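Lmo0488 protein (Listeria monocytogenes serovar 1/2a, PDB 5TED) probably regulates transcription by binding DNA as a LysR-type factor, activating protocatechuate biosynthesis genes when its effector-binding domain, the part present here, takes up shikimate. Local coordinates at residues L50-S61 with R177-H187. Sequence-based numbering, arbitrary orientation.
With SKM ((3R,4S,5R)-3,4,5-trihydroxycyclohex-1-ene-1-carboxylic acid), chain D.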
loop_
_atom_site.group_PDB
_atom_site.type_symbol
_atom_site.label_atom_id
_atom_site.label_comp_id
_atom_site.label_asym_id
_atom_site.label_seq_id
_atom_site.Cartn_x
_atom_site.Cartn_y
_atom_site.Cartn_z
ATOM N N LEU A 50 6.950 -8.454 -15.526
ATOM C CA LEU A 50 6.644 -8.258 -16.937
ATOM C C LEU A 50 7.412 -9.259 -17.784
ATOM O O LEU A 50 6.848 -9.880 -18.693
ATOM C CB LEU A 50 6.991 -6.837 -17.376
ATOM C CG LEU A 50 5.963 -5.766 -17.696
ATOM C CD1 LEU A 50 6.703 -4.670 -18.454
ATOM C CD2 LEU A 50 4.793 -6.288 -18.517
ATOM N N LYS A 51 8.707 -9.436 -17.489
ATOM C CA LYS A 51 9.533 -10.332 -18.291
ATOM C C LYS A 51 9.069 -11.777 -18.162
ATOM O O LYS A 51 9.099 -12.527 -19.143
ATOM C CB LYS A 51 11.005 -10.234 -17.878
ATOM C CG LYS A 51 11.693 -8.979 -18.327
ATOM C CD LYS A 51 13.059 -8.843 -17.658
ATOM C CE LYS A 51 13.756 -7.561 -18.088
ATOM N NZ LYS A 51 15.057 -7.401 -17.377
ATOM N N ASN A 52 8.662 -12.193 -16.963
ATOM C CA ASN A 52 8.180 -13.551 -16.760
ATOM C C ASN A 52 6.701 -13.689 -17.078
ATOM O O ASN A 52 6.113 -14.735 -16.796
ATOM C CB ASN A 52 8.471 -14.021 -15.325
ATOM C CG ASN A 52 7.676 -13.260 -14.275
ATOM O OD1 ASN A 52 6.612 -12.701 -14.555
ATOM N ND2 ASN A 52 8.185 -13.255 -13.041
ATOM N N GLU A 53 6.089 -12.648 -17.641
ATOM C CA GLU A 53 4.736 -12.668 -18.180
ATOM C C GLU A 53 3.664 -12.827 -17.117
ATOM O O GLU A 53 2.513 -13.115 -17.462
ATOM C CB GLU A 53 4.585 -13.772 -19.232
ATOM C CG GLU A 53 5.518 -13.585 -20.427
ATOM C CD GLU A 53 5.403 -14.699 -21.443
ATOM O OE1 GLU A 53 6.337 -15.531 -21.522
ATOM O OE2 GLU A 53 4.381 -14.738 -22.158
ATOM N N LYS A 54 3.995 -12.633 -15.835
ATOM C CA LYS A 54 2.947 -12.582 -14.819
ATOM C C LYS A 54 1.988 -11.432 -15.088
ATOM O O LYS A 54 0.779 -11.550 -14.844
ATOM C CB LYS A 54 3.557 -12.452 -13.424
ATOM C CG LYS A 54 4.052 -13.764 -12.847
ATOM C CD LYS A 54 4.268 -13.653 -11.343
ATOM C CE LYS A 54 4.516 -15.016 -10.706
ATOM N NZ LYS A 54 5.661 -15.725 -11.337
ATOM N N PHE A 55 2.515 -10.305 -15.572
ATOM C CA PHE A 55 1.728 -9.156 -15.995
ATOM C C PHE A 55 1.714 -9.093 -17.522
ATOM O O PHE A 55 2.743 -9.320 -18.170
ATOM C CB PHE A 55 2.309 -7.826 -15.445
ATOM C CG PHE A 55 2.558 -7.818 -13.957
ATOM C CD1 PHE A 55 1.834 -8.631 -13.104
ATOM C CD2 PHE A 55 3.535 -6.985 -13.413
ATOM C CE1 PHE A 55 2.072 -8.618 -11.724
ATOM C CE2 PHE A 55 3.783 -6.973 -12.052
ATOM C CZ PHE A 55 3.048 -7.784 -11.200
ATOM N N ASP A 56 0.541 -8.802 -18.093
ATOM C CA ASP A 56 0.440 -8.471 -19.514
ATOM C C ASP A 56 0.946 -7.056 -19.787
ATOM O O ASP A 56 1.540 -6.786 -20.838
ATOM C CB ASP A 56 -1.007 -8.607 -19.985
ATOM C CG ASP A 56 -1.536 -10.017 -19.828
ATOM O OD1 ASP A 56 -0.911 -10.937 -20.404
ATOM O OD2 ASP A 56 -2.562 -10.203 -19.126
ATOM N N LEU A 57 0.694 -6.145 -18.851
ATOM C CA LEU A 57 1.056 -4.738 -18.969
ATOM C C LEU A 57 1.412 -4.229 -17.584
ATOM O O LEU A 57 0.908 -4.741 -16.581
ATOM C CB LEU A 57 -0.094 -3.880 -19.517
ATOM C CG LEU A 57 -0.719 -4.243 -20.870
ATOM C CD1 LEU A 57 -2.009 -3.469 -21.122
ATOM C CD2 LEU A 57 0.280 -4.005 -21.990
ATOM N N ALA A 58 2.237 -3.184 -17.529
ATOM C CA ALA A 58 2.568 -2.587 -16.247
ATOM C C ALA A 58 2.525 -1.071 -16.362
ATOM O O ALA A 58 2.676 -0.505 -17.445
ATOM C CB ALA A 58 3.943 -3.037 -15.747
ATOM N N ILE A 59 2.283 -0.426 -15.230
ATOM C CA ILE A 59 2.366 1.018 -15.097
ATOM C C ILE A 59 3.410 1.302 -14.026
ATOM O O ILE A 59 3.209 0.942 -12.853
ATOM C CB ILE A 59 1.010 1.635 -14.714
ATOM C CG1 ILE A 59 -0.048 1.307 -15.790
ATOM C CG2 ILE A 59 1.180 3.150 -14.485
ATOM C CD1 ILE A 59 -1.488 1.740 -15.423
ATOM N N CYS A 60 4.516 1.940 -14.412
ATOM C CA CYS A 60 5.633 2.059 -13.476
ATOM C C CYS A 60 6.600 3.153 -13.937
ATOM O O CYS A 60 6.340 3.883 -14.901
ATOM C CB CYS A 60 6.349 0.707 -13.317
ATOM S SG CYS A 60 7.168 0.154 -14.823
ATOM N N SER A 61 7.721 3.272 -13.219
ATOM C CA SER A 61 8.770 4.229 -13.550
ATOM C C SER A 61 9.615 3.707 -14.704
ATOM O O SER A 61 9.751 2.495 -14.913
ATOM C CB SER A 61 9.688 4.489 -12.347
ATOM O OG SER A 61 8.974 5.076 -11.261
ATOM N N ARG A 177 8.412 14.171 -13.130
ATOM C CA ARG A 177 8.269 12.775 -12.722
ATOM C C ARG A 177 7.240 12.173 -13.673
ATOM O O ARG A 177 6.051 12.451 -13.554
ATOM C CB ARG A 177 7.807 12.669 -11.263
ATOM C CG ARG A 177 7.837 11.260 -10.642
ATOM C CD ARG A 177 6.837 10.290 -11.322
ATOM N NE ARG A 177 6.479 9.154 -10.466
ATOM C CZ ARG A 177 7.124 7.987 -10.430
ATOM N NH1 ARG A 177 8.177 7.776 -11.213
ATOM N NH2 ARG A 177 6.700 7.018 -9.621
ATOM N N PHE A 178 7.696 11.378 -14.634
ATOM C CA PHE A 178 6.802 10.709 -15.567
ATOM C C PHE A 178 6.569 9.268 -15.137
ATOM O O PHE A 178 7.430 8.645 -14.507
ATOM C CB PHE A 178 7.359 10.730 -16.987
ATOM C CG PHE A 178 7.326 12.083 -17.621
ATOM C CD1 PHE A 178 6.134 12.632 -18.066
ATOM C CD2 PHE A 178 8.493 12.814 -17.765
ATOM C CE1 PHE A 178 6.114 13.884 -18.648
ATOM C CE2 PHE A 178 8.477 14.063 -18.346
ATOM C CZ PHE A 178 7.291 14.600 -18.787
ATOM N N ILE A 179 5.392 8.755 -15.489
ATOM C CA ILE A 179 5.004 7.366 -15.257
ATOM C C ILE A 179 4.617 6.755 -16.599
ATOM O O ILE A 179 3.952 7.405 -17.417
ATOM C CB ILE A 179 3.842 7.281 -14.246
ATOM C CG1 ILE A 179 4.335 7.685 -12.848
ATOM C CG2 ILE A 179 3.206 5.877 -14.250
ATOM C CD1 ILE A 179 3.237 7.831 -11.841
ATOM N N TYR A 180 5.014 5.503 -16.816
ATOM C CA TYR A 180 4.975 4.888 -18.135
ATOM C C TYR A 180 4.116 3.636 -18.136
ATOM O O TYR A 180 4.001 2.940 -17.127
ATOM C CB TYR A 180 6.386 4.519 -18.606
ATOM C CG TYR A 180 7.256 5.725 -18.760
ATOM C CD1 TYR A 180 7.861 6.315 -17.651
ATOM C CD2 TYR A 180 7.464 6.299 -20.007
ATOM C CE1 TYR A 180 8.658 7.441 -17.775
ATOM C CE2 TYR A 180 8.258 7.439 -20.142
ATOM C CZ TYR A 180 8.850 7.995 -19.023
ATOM O OH TYR A 180 9.643 9.111 -19.156
ATOM N N LEU A 181 3.489 3.380 -19.279
ATOM C CA LEU A 181 2.878 2.095 -19.556
ATOM C C LEU A 181 3.969 1.214 -20.154
ATOM O O LEU A 181 4.565 1.565 -21.180
ATOM C CB LEU A 181 1.684 2.243 -20.507
ATOM C CG LEU A 181 0.758 1.038 -20.718
ATOM C CD1 LEU A 181 1.499 -0.157 -21.268
ATOM C CD2 LEU A 181 0.076 0.671 -19.432
ATOM N N ALA A 182 4.279 0.117 -19.480
ATOM C CA ALA A 182 5.395 -0.736 -19.868
ATOM C C ALA A 182 4.878 -2.084 -20.359
ATOM O O ALA A 182 3.912 -2.627 -19.808
ATOM C CB ALA A 182 6.371 -0.915 -18.696
ATOM N N SER A 183 5.518 -2.608 -21.413
ATOM C CA SER A 183 5.172 -3.899 -21.994
ATOM C C SER A 183 6.421 -4.517 -22.614
ATOM O O SER A 183 7.418 -3.828 -22.860
ATOM C CB SER A 183 4.072 -3.768 -23.052
ATOM O OG SER A 183 4.484 -2.935 -24.125
ATOM N N LEU A 184 6.361 -5.830 -22.862
ATOM C CA LEU A 184 7.483 -6.520 -23.496
ATOM C C LEU A 184 7.548 -6.153 -24.967
ATOM O O LEU A 184 6.570 -6.312 -25.701
ATOM C CB LEU A 184 7.348 -8.036 -23.365
ATOM C CG LEU A 184 7.714 -8.705 -22.052
ATOM C CD1 LEU A 184 7.633 -10.241 -22.223
ATOM C CD2 LEU A 184 9.106 -8.251 -21.603
ATOM N N LYS A 185 8.720 -5.711 -25.410
ATOM C CA LYS A 185 8.882 -5.287 -26.789
ATOM C C LYS A 185 8.767 -6.471 -27.750
ATOM O O LYS A 185 9.251 -7.572 -27.472
ATOM C CB LYS A 185 10.242 -4.601 -26.946
ATOM C CG LYS A 185 10.291 -3.512 -27.993
ATOM C CD LYS A 185 11.588 -2.710 -27.895
ATOM C CE LYS A 185 11.577 -1.796 -26.663
ATOM N NZ LYS A 185 12.638 -0.745 -26.695
ATOM N N ASN A 186 8.122 -6.228 -28.893
ATOM C CA ASN A 186 8.023 -7.184 -30.004
ATOM C C ASN A 186 7.403 -8.516 -29.575
ATOM O O ASN A 186 7.636 -9.551 -30.196
ATOM C CB ASN A 186 9.393 -7.435 -30.650
ATOM C CG ASN A 186 10.046 -6.166 -31.170
ATOM O OD1 ASN A 186 9.403 -5.330 -31.807
ATOM N ND2 ASN A 186 11.343 -6.029 -30.919
ATOM N N HIS A 187 6.518 -8.493 -28.595
ATOM C CA HIS A 187 5.953 -9.704 -28.026
ATOM C C HIS A 187 4.473 -9.769 -28.375
ATOM O O HIS A 187 3.806 -8.737 -28.490
ATOM C CB HIS A 187 6.116 -9.707 -26.505
ATOM C CG HIS A 187 5.833 -11.031 -25.873
ATOM N ND1 HIS A 187 4.593 -11.368 -25.376
ATOM C CD2 HIS A 187 6.634 -12.094 -25.641
ATOM C CE1 HIS A 187 4.636 -12.594 -24.887
ATOM N NE2 HIS A 187 5.865 -13.055 -25.029
HETATM O O12 SKM D . 4.783 4.039 -4.576
HETATM C C8 SKM D . 6.117 4.318 -4.163
HETATM C C6 SKM D . 6.926 3.216 -4.289
HETATM O O7 SKM D . 8.264 3.503 -3.883
HETATM C C5 SKM D . 7.044 2.656 -5.839
HETATM C C4 SKM D . 7.382 3.710 -6.802
HETATM C C1 SKM D . 7.947 3.380 -8.192
HETATM O O2 SKM D . 8.472 2.246 -8.383
HETATM O O3 SKM D . 7.902 4.244 -9.121
HETATM C C10 SKM D . 7.087 5.237 -6.414
HETATM C C9 SKM D . 6.720 5.599 -5.080
HETATM O O11 SKM D . 5.755 6.572 -5.146
HETATM O O HOH W 1 4.080 -7.149 -21.746
#
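The hydroxyl of S61 is gripped from two directions: R177 NH1 donates to S61 OG at 2.8 Å, with the oxygen near the guanidinium plane, while S61 OG itself donates to SKM O3 at a short 2.5 Å. R177 NH2 reaches the same carboxylate oxygen, SKM O3, over 3.1 Å, so a single arginine edge serves both the ligand and the serine that holds it. The R177 chain, bent at chi2 (-65°), brings that edge round to both oxygens; R177 NE is hydrogen-bonded to Q77 OE1, and I179 CG1 lies against one face of the guanidinium; together they should fix its rotation. Behind the pocket, the antiparallel strands 57-60 and 177-184 pair through four backbone bonds, the shortest from A182 N to A58 O (2.7 Å), with C60 and Y180 exchanging the second pair. On the sheet face of I59 and L181, I59 CG2 presses tightly on I179 CG2 at 3.4 Å, and I59 CG1 meets L181 CD2. The other face carries A58, C60, Y180 and A182, where L50 CD1 from the helix end rests on A182 CB (3.8 Å). Farther along, a water links D56 O to L184 N, and the L184 methyls sit against the end of helix 43-51, CD1 at L50 O (3.6 Å) and CD2 at K51 CA. The pairing illustrates how a periplasmic-binding-protein fold brings S61 and R177 together where the paired chains reach the pocket: strand 4-10 flanks 57-60, strand 69-84 flanks 177-184, and helices 43-51 and 191-208 pack against side chains of the pair.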